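Local coordinates for multidrug resistance protein (Vibrio cholerae, PDB 1YC9), which probably works as the outer membrane channel of a multidrug efflux system, and could contribute to resistance against puromycin, acriflavine and tetraphenylarsonium, at residues 28-32 with 33-37; 187-190 with 191-194; 196-199 with 200-204. The protein carries 1 engineered substitution. All blocks are in the same frame, centred on the assembly; numbering follows the deposited sequence.

Contact 1 of 3, residues 28-32 with 33-37; sequences QRYQD and AQLNH
D32 grips the first turn of helix 33-44 with both its backbone and its side chain. Its carbonyl O accepts the N-H of N36 at 3.0 Å in an almost straight bond (175° at the hydrogen). The side chain turns back over the helix start: with CG anti to the backbone N (chi1 -176°), D32 OD2 reaches L35 N at 3.3 Å, a weak capping bond. The other carboxylate oxygen, OD1, is held from outside by Y151 OH and H238 N, which fixes the rotation of this buried group.

N36 points back at the preceding 3-10 turn, where the N36 and Q28 side chains cross at about a right angle, with N36 OD1 3.8 Å from Q28 CG. Two waters extend its hold: one accepts from N36 ND2 and donates to Q28 O at 2.6 Å, while the other takes the N-H of D32 and lies 2.9 Å from N36 OD1.

L35 supplies the apolar part. Its CB lies 4.1 Å from D32 CB, and its CD2 meets Y30 CD2 obliquely at 4.1 Å; the Y30 hydroxyl goes on to D426 of helix 398-433. A 3-10 turn leading into a helix through an aspartate N-cap is the motif here.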
ATOM      1  N   GLN A  28      -0.775  17.377  25.569  1.00 28.95           N
ATOM      2  CA  GLN A  28      -0.574  17.904  26.915  1.00 30.06           C
ATOM      3  C   GLN A  28      -1.862  17.992  27.709  1.00 30.79           C
ATOM      4  O   GLN A  28      -1.814  17.980  28.935  1.00 31.36           O
ATOM      5  CB  GLN A  28       0.168  19.264  26.884  1.00 30.85           C
ATOM      6  CG  GLN A  28       1.613  19.159  26.448  1.00 32.52           C
ATOM      7  CD  GLN A  28       2.271  20.520  26.250  1.00 34.51           C
ATOM      8  OE1 GLN A  28       1.598  21.554  26.246  1.00 37.97           O
ATOM      9  NE2 GLN A  28       3.546  20.512  26.043  1.00 34.16           N
ATOM     10  N   ARG A  29      -3.002  18.081  27.035  1.00 31.51           N
ATOM     11  CA  ARG A  29      -4.248  18.175  27.752  1.00 32.91           C
ATOM     12  C   ARG A  29      -4.557  16.942  28.587  1.00 32.10           C
ATOM     13  O   ARG A  29      -5.348  17.033  29.514  1.00 30.40           O
ATOM     14  CB  ARG A  29      -5.400  18.628  26.840  1.00 34.37           C
ATOM     15  CG  ARG A  29      -6.329  17.579  26.283  1.00 40.75           C
ATOM     16  CD  ARG A  29      -7.530  18.205  25.536  1.00 46.55           C
ATOM     17  NE  ARG A  29      -8.825  18.064  26.222  1.00 50.78           N
ATOM     18  CZ  ARG A  29      -9.627  19.074  26.602  1.00 54.05           C
ATOM     19  NH1 ARG A  29     -10.786  18.803  27.199  1.00 55.43           N
ATOM     20  NH2 ARG A  29      -9.292  20.350  26.411  1.00 55.39           N
ATOM     21  N   TYR A  30      -3.893  15.801  28.326  1.00 30.58           N
ATOM     22  CA  TYR A  30      -4.126  14.588  29.111  1.00 30.31           C
ATOM     23  C   TYR A  30      -3.327  14.509  30.422  1.00 31.02           C
ATOM     24  O   TYR A  30      -3.492  13.577  31.196  1.00 30.83           O
ATOM     25  CB  TYR A  30      -3.930  13.310  28.237  1.00 29.05           C
ATOM     26  CG  TYR A  30      -4.730  13.383  26.983  1.00 28.12           C
ATOM     27  CD1 TYR A  30      -6.115  13.377  27.029  1.00 28.58           C
ATOM     28  CD2 TYR A  30      -4.117  13.539  25.737  1.00 28.04           C
ATOM     29  CE1 TYR A  30      -6.870  13.502  25.894  1.00 29.23           C
ATOM     30  CE2 TYR A  30      -4.901  13.649  24.556  1.00 29.12           C
ATOM     31  CZ  TYR A  30      -6.247  13.598  24.643  1.00 29.37           C
ATOM     32  OH  TYR A  30      -7.029  13.738  23.514  1.00 28.84           O
ATOM     33  N   GLN A  31      -2.399  15.445  30.621  1.00 32.13           N
ATOM     34  CA  GLN A  31      -1.778  15.664  31.925  1.00 33.50           C
ATOM     35  C   GLN A  31      -0.928  14.473  32.314  1.00 32.39           C
ATOM     36  O   GLN A  31      -0.814  14.122  33.496  1.00 32.76           O
ATOM     37  CB  GLN A  31      -2.855  15.988  32.987  1.00 33.61           C
ATOM     38  CG  GLN A  31      -3.527  17.353  32.756  1.00 38.82           C
ATOM     39  CD  GLN A  31      -4.605  17.683  33.811  1.00 42.94           C
ATOM     40  OE1 GLN A  31      -4.282  17.910  34.963  1.00 48.84           O
ATOM     41  NE2 GLN A  31      -5.864  17.701  33.411  1.00 45.97           N
ATOM     42  N   ASP A  32      -0.360  13.825  31.303  1.00 30.82           N
ATOM     43  CA  ASP A  32       0.496  12.670  31.493  1.00 29.80           C
ATOM     44  C   ASP A  32       1.891  12.941  30.956  1.00 30.08           C
ATOM     45  O   ASP A  32       2.160  12.915  29.737  1.00 28.35           O
ATOM     46  CB  ASP A  32      -0.133  11.437  30.851  1.00 29.10           C
ATOM     47  CG  ASP A  32       0.653  10.203  31.106  1.00 28.05           C
ATOM     48  OD1 ASP A  32       0.033   9.116  31.074  1.00 26.02           O
ATOM     49  OD2 ASP A  32       1.885  10.189  31.363  1.00 28.69           O
ATOM     50  N   ALA A  33       2.826  13.237  31.862  1.00 29.23           N
ATOM     51  CA  ALA A  33       4.138  13.626  31.399  1.00 29.47           C
ATOM     52  C   ALA A  33       5.009  12.589  30.693  1.00 29.04           C
ATOM     53  O   ALA A  33       5.749  12.925  29.792  1.00 28.10           O
ATOM     54  CB  ALA A  33       4.977  14.102  32.637  1.00 30.33           C
ATOM     55  N   GLN A  34       4.898  11.323  31.050  1.00 29.50           N
ATOM     56  CA  GLN A  34       5.029  10.207  30.136  1.00 29.16           C
ATOM     57  C   GLN A  34       4.628  10.320  28.683  1.00 28.14           C
ATOM     58  O   GLN A  34       5.498  10.159  27.811  1.00 29.11           O
ATOM     59  CB  GLN A  34       4.635   8.867  30.747  1.00 29.23           C
ATOM     60  CG  GLN A  34       5.445   7.723  30.082  1.00 29.42           C
ATOM     61  CD  GLN A  34       5.153   6.383  30.637  1.00 26.92           C
ATOM     62  OE1 GLN A  34       3.979   5.979  30.775  1.00 32.44           O
ATOM     63  NE2 GLN A  34       6.205   5.644  30.898  1.00 26.63           N
ATOM     64  N   LEU A  35       3.360  10.567  28.439  1.00 27.75           N
ATOM     65  CA  LEU A  35       2.897  10.719  27.068  1.00 27.38           C
ATOM     66  C   LEU A  35       3.600  11.891  26.428  1.00 27.71           C
ATOM     67  O   LEU A  35       4.132  11.806  25.325  1.00 25.85           O
ATOM     68  CB  LEU A  35       1.397  10.927  27.054  1.00 27.29           C
ATOM     69  CG  LEU A  35       0.785  11.132  25.657  1.00 28.39           C
ATOM     70  CD1 LEU A  35       1.198   9.977  24.744  1.00 29.18           C
ATOM     71  CD2 LEU A  35      -0.714  11.234  25.762  1.00 27.93           C
ATOM     72  N   ASN A  36       3.609  13.016  27.138  1.00 27.76           N
ATOM     73  CA  ASN A  36       4.311  14.209  26.677  1.00 28.76           C
ATOM     74  C   ASN A  36       5.728  13.932  26.259  1.00 28.34           C
ATOM     75  O   ASN A  36       6.156  14.393  25.222  1.00 28.15           O
ATOM     76  CB  ASN A  36       4.353  15.270  27.784  1.00 29.64           C
ATOM     77  CG  ASN A  36       3.007  15.820  28.094  1.00 29.50           C
ATOM     78  OD1 ASN A  36       2.023  15.511  27.428  1.00 28.19           O
ATOM     79  ND2 ASN A  36       2.948  16.669  29.121  1.00 32.92           N
ATOM     80  N   HIS A  37       6.463  13.198  27.086  1.00 28.80           N
ATOM     81  CA  HIS A  37       7.855  12.910  26.816  1.00 29.28           C
ATOM     82  C   HIS A  37       8.058  12.005  25.570  1.00 27.59           C
ATOM     83  O   HIS A  37       8.963  12.246  24.754  1.00 26.56           O
ATOM     84  CB  HIS A  37       8.517  12.257  28.012  1.00 30.69           C
ATOM     85  CG  HIS A  37       9.980  12.550  28.100  1.00 36.76           C
ATOM     86  ND1 HIS A  37      10.931  11.796  27.444  1.00 40.46           N
ATOM     87  CD2 HIS A  37      10.661  13.527  28.756  1.00 41.48           C
ATOM     88  CE1 HIS A  37      12.133  12.294  27.683  1.00 40.76           C
ATOM     89  NE2 HIS A  37      11.998  13.342  28.479  1.00 43.70           N
TER
HETATM   90  O   HOH W   1       0.403  17.923  30.210  1.00 33.39           O
HETATM   91  O   HOH W   2      -0.298  14.230  28.557  1.00 31.24           O

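Contact 2 of 3, residues 187-190 with 191-194; sequences ETLG and SVSQ
E187 and S191 meet at the N-terminus of helix 189-223, where T188 is the N-cap. This helix start follows the short turn after helix 117-183, at the far end of a long helical hairpin of the kind that builds the periplasmic tunnel of outer membrane factors.

Side-chain hydrogen bonds fasten the entry. T188 OG1 accepts the N-H of G190 at 2.9 Å, the capping bond. The N-H of T188 itself goes to E187 OE1, also at 2.9 Å. That oxygen has a second donor, S191 OG, so it carries two bonds arriving from opposite faces of the carboxylate plane. The E187 chain, bent at chi2 (59°), brings the acid back beside S191.

Backbone bonds take over as the helix begins: S193 N to L189 O at 2.8 Å and Q194 N to G190 O at 2.9 Å are regular, whereas V192 N to T188 O is long and weak.

Apolar contact is slight across the turn, L189 CD1 lying 4.4 Å from V192 CB. L189 also packs on I386 of the second subunit, and V192 touches Y182 of helix 117-183. E187, S191 and Q194 all touch Y398 of helix 398-433.

The E187–S191 bond is short: S191 OG donates to E187 OE1 at 2.7 Å from above the carboxylate plane, 63° out of it.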
ATOM      1  N   GLU A 187     -18.499 -29.998  50.418  1.00 38.60           N
ATOM      2  CA  GLU A 187     -18.477 -29.699  48.970  1.00 37.78           C
ATOM      3  C   GLU A 187     -17.921 -30.910  48.177  1.00 37.86           C
ATOM      4  O   GLU A 187     -17.238 -31.759  48.756  1.00 38.34           O
ATOM      5  CB  GLU A 187     -17.647 -28.415  48.768  1.00 37.39           C
ATOM      6  CG  GLU A 187     -17.545 -27.900  47.341  1.00 36.45           C
ATOM      7  CD  GLU A 187     -18.881 -27.598  46.732  1.00 35.50           C
ATOM      8  OE1 GLU A 187     -19.377 -28.442  45.945  1.00 32.75           O
ATOM      9  OE2 GLU A 187     -19.393 -26.467  47.007  1.00 37.17           O
ATOM     10  N   THR A 188     -18.211 -30.953  46.881  1.00 36.21           N
ATOM     11  CA  THR A 188     -17.726 -32.020  46.018  1.00 35.50           C
ATOM     12  C   THR A 188     -16.365 -31.689  45.416  1.00 33.95           C
ATOM     13  O   THR A 188     -15.920 -30.542  45.437  1.00 32.27           O
ATOM     14  CB  THR A 188     -18.743 -32.313  44.898  1.00 36.07           C
ATOM     15  OG1 THR A 188     -18.073 -32.924  43.789  1.00 39.29           O
ATOM     16  CG2 THR A 188     -19.277 -31.015  44.312  1.00 37.64           C
ATOM     17  N   LEU A 189     -15.712 -32.715  44.882  1.00 31.78           N
ATOM     18  CA  LEU A 189     -14.420 -32.572  44.199  1.00 30.80           C
ATOM     19  C   LEU A 189     -14.617 -31.898  42.812  1.00 31.28           C
ATOM     20  O   LEU A 189     -13.734 -31.212  42.326  1.00 30.10           O
ATOM     21  CB  LEU A 189     -13.759 -33.941  44.021  1.00 29.87           C
ATOM     22  CG  LEU A 189     -12.358 -33.952  43.421  1.00 27.75           C
ATOM     23  CD1 LEU A 189     -11.346 -33.031  44.119  1.00 24.17           C
ATOM     24  CD2 LEU A 189     -11.807 -35.361  43.413  1.00 28.57           C
ATOM     25  N   GLY A 190     -15.770 -32.144  42.206  1.00 32.69           N
ATOM     26  CA  GLY A 190     -16.178 -31.519  40.953  1.00 33.30           C
ATOM     27  C   GLY A 190     -16.141 -30.015  41.021  1.00 33.62           C
ATOM     28  O   GLY A 190     -15.568 -29.377  40.148  1.00 35.28           O
ATOM     29  N   SER A 191     -16.702 -29.460  42.082  1.00 33.45           N
ATOM     30  CA  SER A 191     -16.715 -28.038  42.325  1.00 33.23           C
ATOM     31  C   SER A 191     -15.329 -27.507  42.500  1.00 32.23           C
ATOM     32  O   SER A 191     -14.980 -26.487  41.928  1.00 30.91           O
ATOM     33  CB  SER A 191     -17.551 -27.698  43.559  1.00 33.67           C
ATOM     34  OG  SER A 191     -18.890 -28.060  43.305  1.00 36.53           O
ATOM     35  N   VAL A 192     -14.530 -28.228  43.270  1.00 29.72           N
ATOM     36  CA  VAL A 192     -13.172 -27.842  43.548  1.00 29.18           C
ATOM     37  C   VAL A 192     -12.389 -27.820  42.220  1.00 28.13           C
ATOM     38  O   VAL A 192     -11.662 -26.872  41.954  1.00 27.53           O
ATOM     39  CB  VAL A 192     -12.507 -28.843  44.540  1.00 28.89           C
ATOM     40  CG1 VAL A 192     -10.997 -28.591  44.673  1.00 28.12           C
ATOM     41  CG2 VAL A 192     -13.205 -28.776  45.917  1.00 30.66           C
ATOM     42  N   SER A 193     -12.596 -28.831  41.393  1.00 27.64           N
ATOM     43  CA  SER A 193     -11.823 -28.973  40.169  1.00 28.79           C
ATOM     44  C   SER A 193     -12.218 -27.847  39.183  1.00 28.89           C
ATOM     45  O   SER A 193     -11.370 -27.275  38.527  1.00 28.50           O
ATOM     46  CB  SER A 193     -12.036 -30.331  39.528  1.00 28.42           C
ATOM     47  OG  SER A 193     -11.538 -31.370  40.374  1.00 30.63           O
ATOM     48  N   GLN A 194     -13.496 -27.530  39.150  1.00 29.30           N
ATOM     49  CA  GLN A 194     -14.019 -26.481  38.285  1.00 29.23           C
ATOM     50  C   GLN A 194     -13.434 -25.154  38.680  1.00 29.18           C
ATOM     51  O   GLN A 194     -12.992 -24.391  37.800  1.00 29.35           O
ATOM     52  CB  GLN A 194     -15.533 -26.452  38.341  1.00 29.51           C
ATOM     53  CG  GLN A 194     -16.177 -25.660  37.198  1.00 31.10           C
ATOM     54  CD  GLN A 194     -16.006 -26.325  35.870  1.00 32.91           C
ATOM     55  OE1 GLN A 194     -16.741 -27.217  35.547  1.00 36.04           O
ATOM     56  NE2 GLN A 194     -15.005 -25.893  35.098  1.00 37.20           N
TER

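Contact 3 of 3, residues 196-199 with 200-204; sequences KAVA and ASVEA
K196 and A200 meet through a flat peptide group, the only kind of flat group that bonds across this contact. Each peptide carbonyl of 196-199 has its oxygen taken at its outer edge by the N-H four residues on: K196 O by A200 N at 3.0 Å, A197 O by S201 N, V198 O by V202 N, and A199 O by E203 N at 2.9 Å. These four successive bonds tie the whole of 196-199 to the residues that follow, so that the backbone oxygens of the first segment are all satisfied within the helix itself.

Side chains crowd these carbonyls from the next turn. A200 CB rests 3.5 Å from K196 O, and S201 CB is 3.4 Å from A197 O. E203 CB comes equally near to A199 O, at 3.5 Å. The V202 isopropyl group, with CG1 anti to the backbone N (chi1 177°), sets V202 CG2 beside that N and against V198 O at 3.3 Å.

This is regular alpha-helix inside helix 189-223, one of the long helices of the alpha-barrel seen in outer membrane factors. V198 packs on Y398 and L402 of helix 398-433, while A199 rests on N172 and E203 on L168 of helix 117-183. From the second subunit, Q379 packs against K196 and A197, N411 against S201 and T373 against A204. K196 NZ makes a salt bridge with E179 of helix 117-183, and the extended E203 chain brings OE1 toward K372 NZ of the second subunit, a long and weak ion pair.

Apolar contact between side chains of the two segments comes down to one loose pair of valines a turn apart, in which V202 CG2 also lies 4.4 Å from V198 CG1.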
ATOM      1  N   LYS A 196     -10.662 -24.599  40.297  1.00 26.01           N
ATOM      2  CA  LYS A 196      -9.256 -24.572  39.955  1.00 25.63           C
ATOM      3  C   LYS A 196      -9.063 -24.333  38.441  1.00 24.69           C
ATOM      4  O   LYS A 196      -8.149 -23.627  38.063  1.00 24.58           O
ATOM      5  CB  LYS A 196      -8.581 -25.859  40.412  1.00 25.56           C
ATOM      6  CG  LYS A 196      -8.498 -25.952  41.906  1.00 29.66           C
ATOM      7  CD  LYS A 196      -7.965 -27.349  42.338  1.00 33.95           C
ATOM      8  CE  LYS A 196      -7.596 -27.340  43.805  1.00 37.59           C
ATOM      9  NZ  LYS A 196      -6.299 -26.664  44.012  1.00 41.33           N
ATOM     10  N   ALA A 197      -9.963 -24.859  37.626  1.00 24.75           N
ATOM     11  CA  ALA A 197      -9.911 -24.683  36.182  1.00 25.94           C
ATOM     12  C   ALA A 197     -10.179 -23.191  35.860  1.00 25.94           C
ATOM     13  O   ALA A 197      -9.395 -22.552  35.109  1.00 24.88           O
ATOM     14  CB  ALA A 197     -10.905 -25.545  35.514  1.00 26.13           C
ATOM     15  N   VAL A 198     -11.188 -22.638  36.521  1.00 25.60           N
ATOM     16  CA  VAL A 198     -11.497 -21.205  36.403  1.00 26.80           C
ATOM     17  C   VAL A 198     -10.279 -20.356  36.773  1.00 26.61           C
ATOM     18  O   VAL A 198      -9.892 -19.455  35.998  1.00 26.26           O
ATOM     19  CB  VAL A 198     -12.749 -20.807  37.243  1.00 27.79           C
ATOM     20  CG1 VAL A 198     -12.913 -19.262  37.332  1.00 27.91           C
ATOM     21  CG2 VAL A 198     -13.989 -21.393  36.644  1.00 28.74           C
ATOM     22  N   ALA A 199      -9.632 -20.638  37.909  1.00 25.68           N
ATOM     23  CA  ALA A 199      -8.522 -19.801  38.383  1.00 26.04           C
ATOM     24  C   ALA A 199      -7.317 -19.874  37.422  1.00 25.66           C
ATOM     25  O   ALA A 199      -6.635 -18.876  37.209  1.00 25.05           O
ATOM     26  CB  ALA A 199      -8.054 -20.211  39.748  1.00 26.35           C
ATOM     27  N   ALA A 200      -7.047 -21.069  36.903  1.00 25.12           N
ATOM     28  CA  ALA A 200      -5.921 -21.291  36.023  1.00 25.50           C
ATOM     29  C   ALA A 200      -6.183 -20.505  34.713  1.00 25.38           C
ATOM     30  O   ALA A 200      -5.296 -19.829  34.209  1.00 24.71           O
ATOM     31  CB  ALA A 200      -5.726 -22.767  35.748  1.00 24.99           C
ATOM     32  N   SER A 201      -7.405 -20.592  34.227  1.00 25.69           N
ATOM     33  CA  SER A 201      -7.837 -19.851  33.055  1.00 26.80           C
ATOM     34  C   SER A 201      -7.729 -18.334  33.206  1.00 26.00           C
ATOM     35  O   SER A 201      -7.282 -17.661  32.272  1.00 25.15           O
ATOM     36  CB  SER A 201      -9.277 -20.191  32.724  1.00 27.00           C
ATOM     37  OG  SER A 201      -9.586 -19.636  31.481  1.00 33.96           O
ATOM     38  N   VAL A 202      -8.136 -17.810  34.362  1.00 24.32           N
ATOM     39  CA  VAL A 202      -8.026 -16.376  34.641  1.00 24.22           C
ATOM     40  C   VAL A 202      -6.576 -15.972  34.717  1.00 24.42           C
ATOM     41  O   VAL A 202      -6.199 -14.959  34.155  1.00 23.38           O
ATOM     42  CB  VAL A 202      -8.817 -15.961  35.901  1.00 24.33           C
ATOM     43  CG1 VAL A 202      -8.615 -14.486  36.196  1.00 23.84           C
ATOM     44  CG2 VAL A 202     -10.286 -16.195  35.658  1.00 23.66           C
ATOM     45  N   GLU A 203      -5.733 -16.801  35.337  1.00 23.21           N
ATOM     46  CA  GLU A 203      -4.316 -16.517  35.348  1.00 23.75           C
ATOM     47  C   GLU A 203      -3.691 -16.573  33.949  1.00 22.35           C
ATOM     48  O   GLU A 203      -2.826 -15.765  33.637  1.00 22.64           O
ATOM     49  CB  GLU A 203      -3.540 -17.452  36.273  1.00 24.02           C
ATOM     50  CG  GLU A 203      -2.172 -16.844  36.558  1.00 26.45           C
ATOM     51  CD  GLU A 203      -1.467 -17.469  37.746  1.00 31.60           C
ATOM     52  OE1 GLU A 203      -2.122 -18.150  38.552  1.00 32.11           O
ATOM     53  OE2 GLU A 203      -0.259 -17.273  37.838  1.00 34.41           O
ATOM     54  N   ALA A 204      -4.109 -17.531  33.134  1.00 22.15           N
ATOM     55  CA  ALA A 204      -3.649 -17.599  31.757  1.00 22.97           C
ATOM     56  C   ALA A 204      -4.007 -16.328  30.982  1.00 23.27           C
ATOM     57  O   ALA A 204      -3.170 -15.793  30.259  1.00 22.62           O
ATOM     58  CB  ALA A 204      -4.213 -18.783  31.071  1.00 22.22           C
TER

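How the contacts relate
Contact 1 comes first along the chain, followed by contacts 2 and 3 in that order. The latter two share helix 189-223: contact 2 forms its N-terminal turn and contact 3 the turns that follow further along the helix, their centres about 14 Å apart. Contact 1 sits apart, at the start of helix 33-44, with its centre about 49 Å from that of contact 2 and 36 Å from that of contact 3. Contacts 2 and 3 lie where the long helix meets its hairpin partner 117-183, helix 398-433 and the second subunit, and so probably help hold the trimer's helical barrel together, whereas no other chain of the assembly touches contact 1.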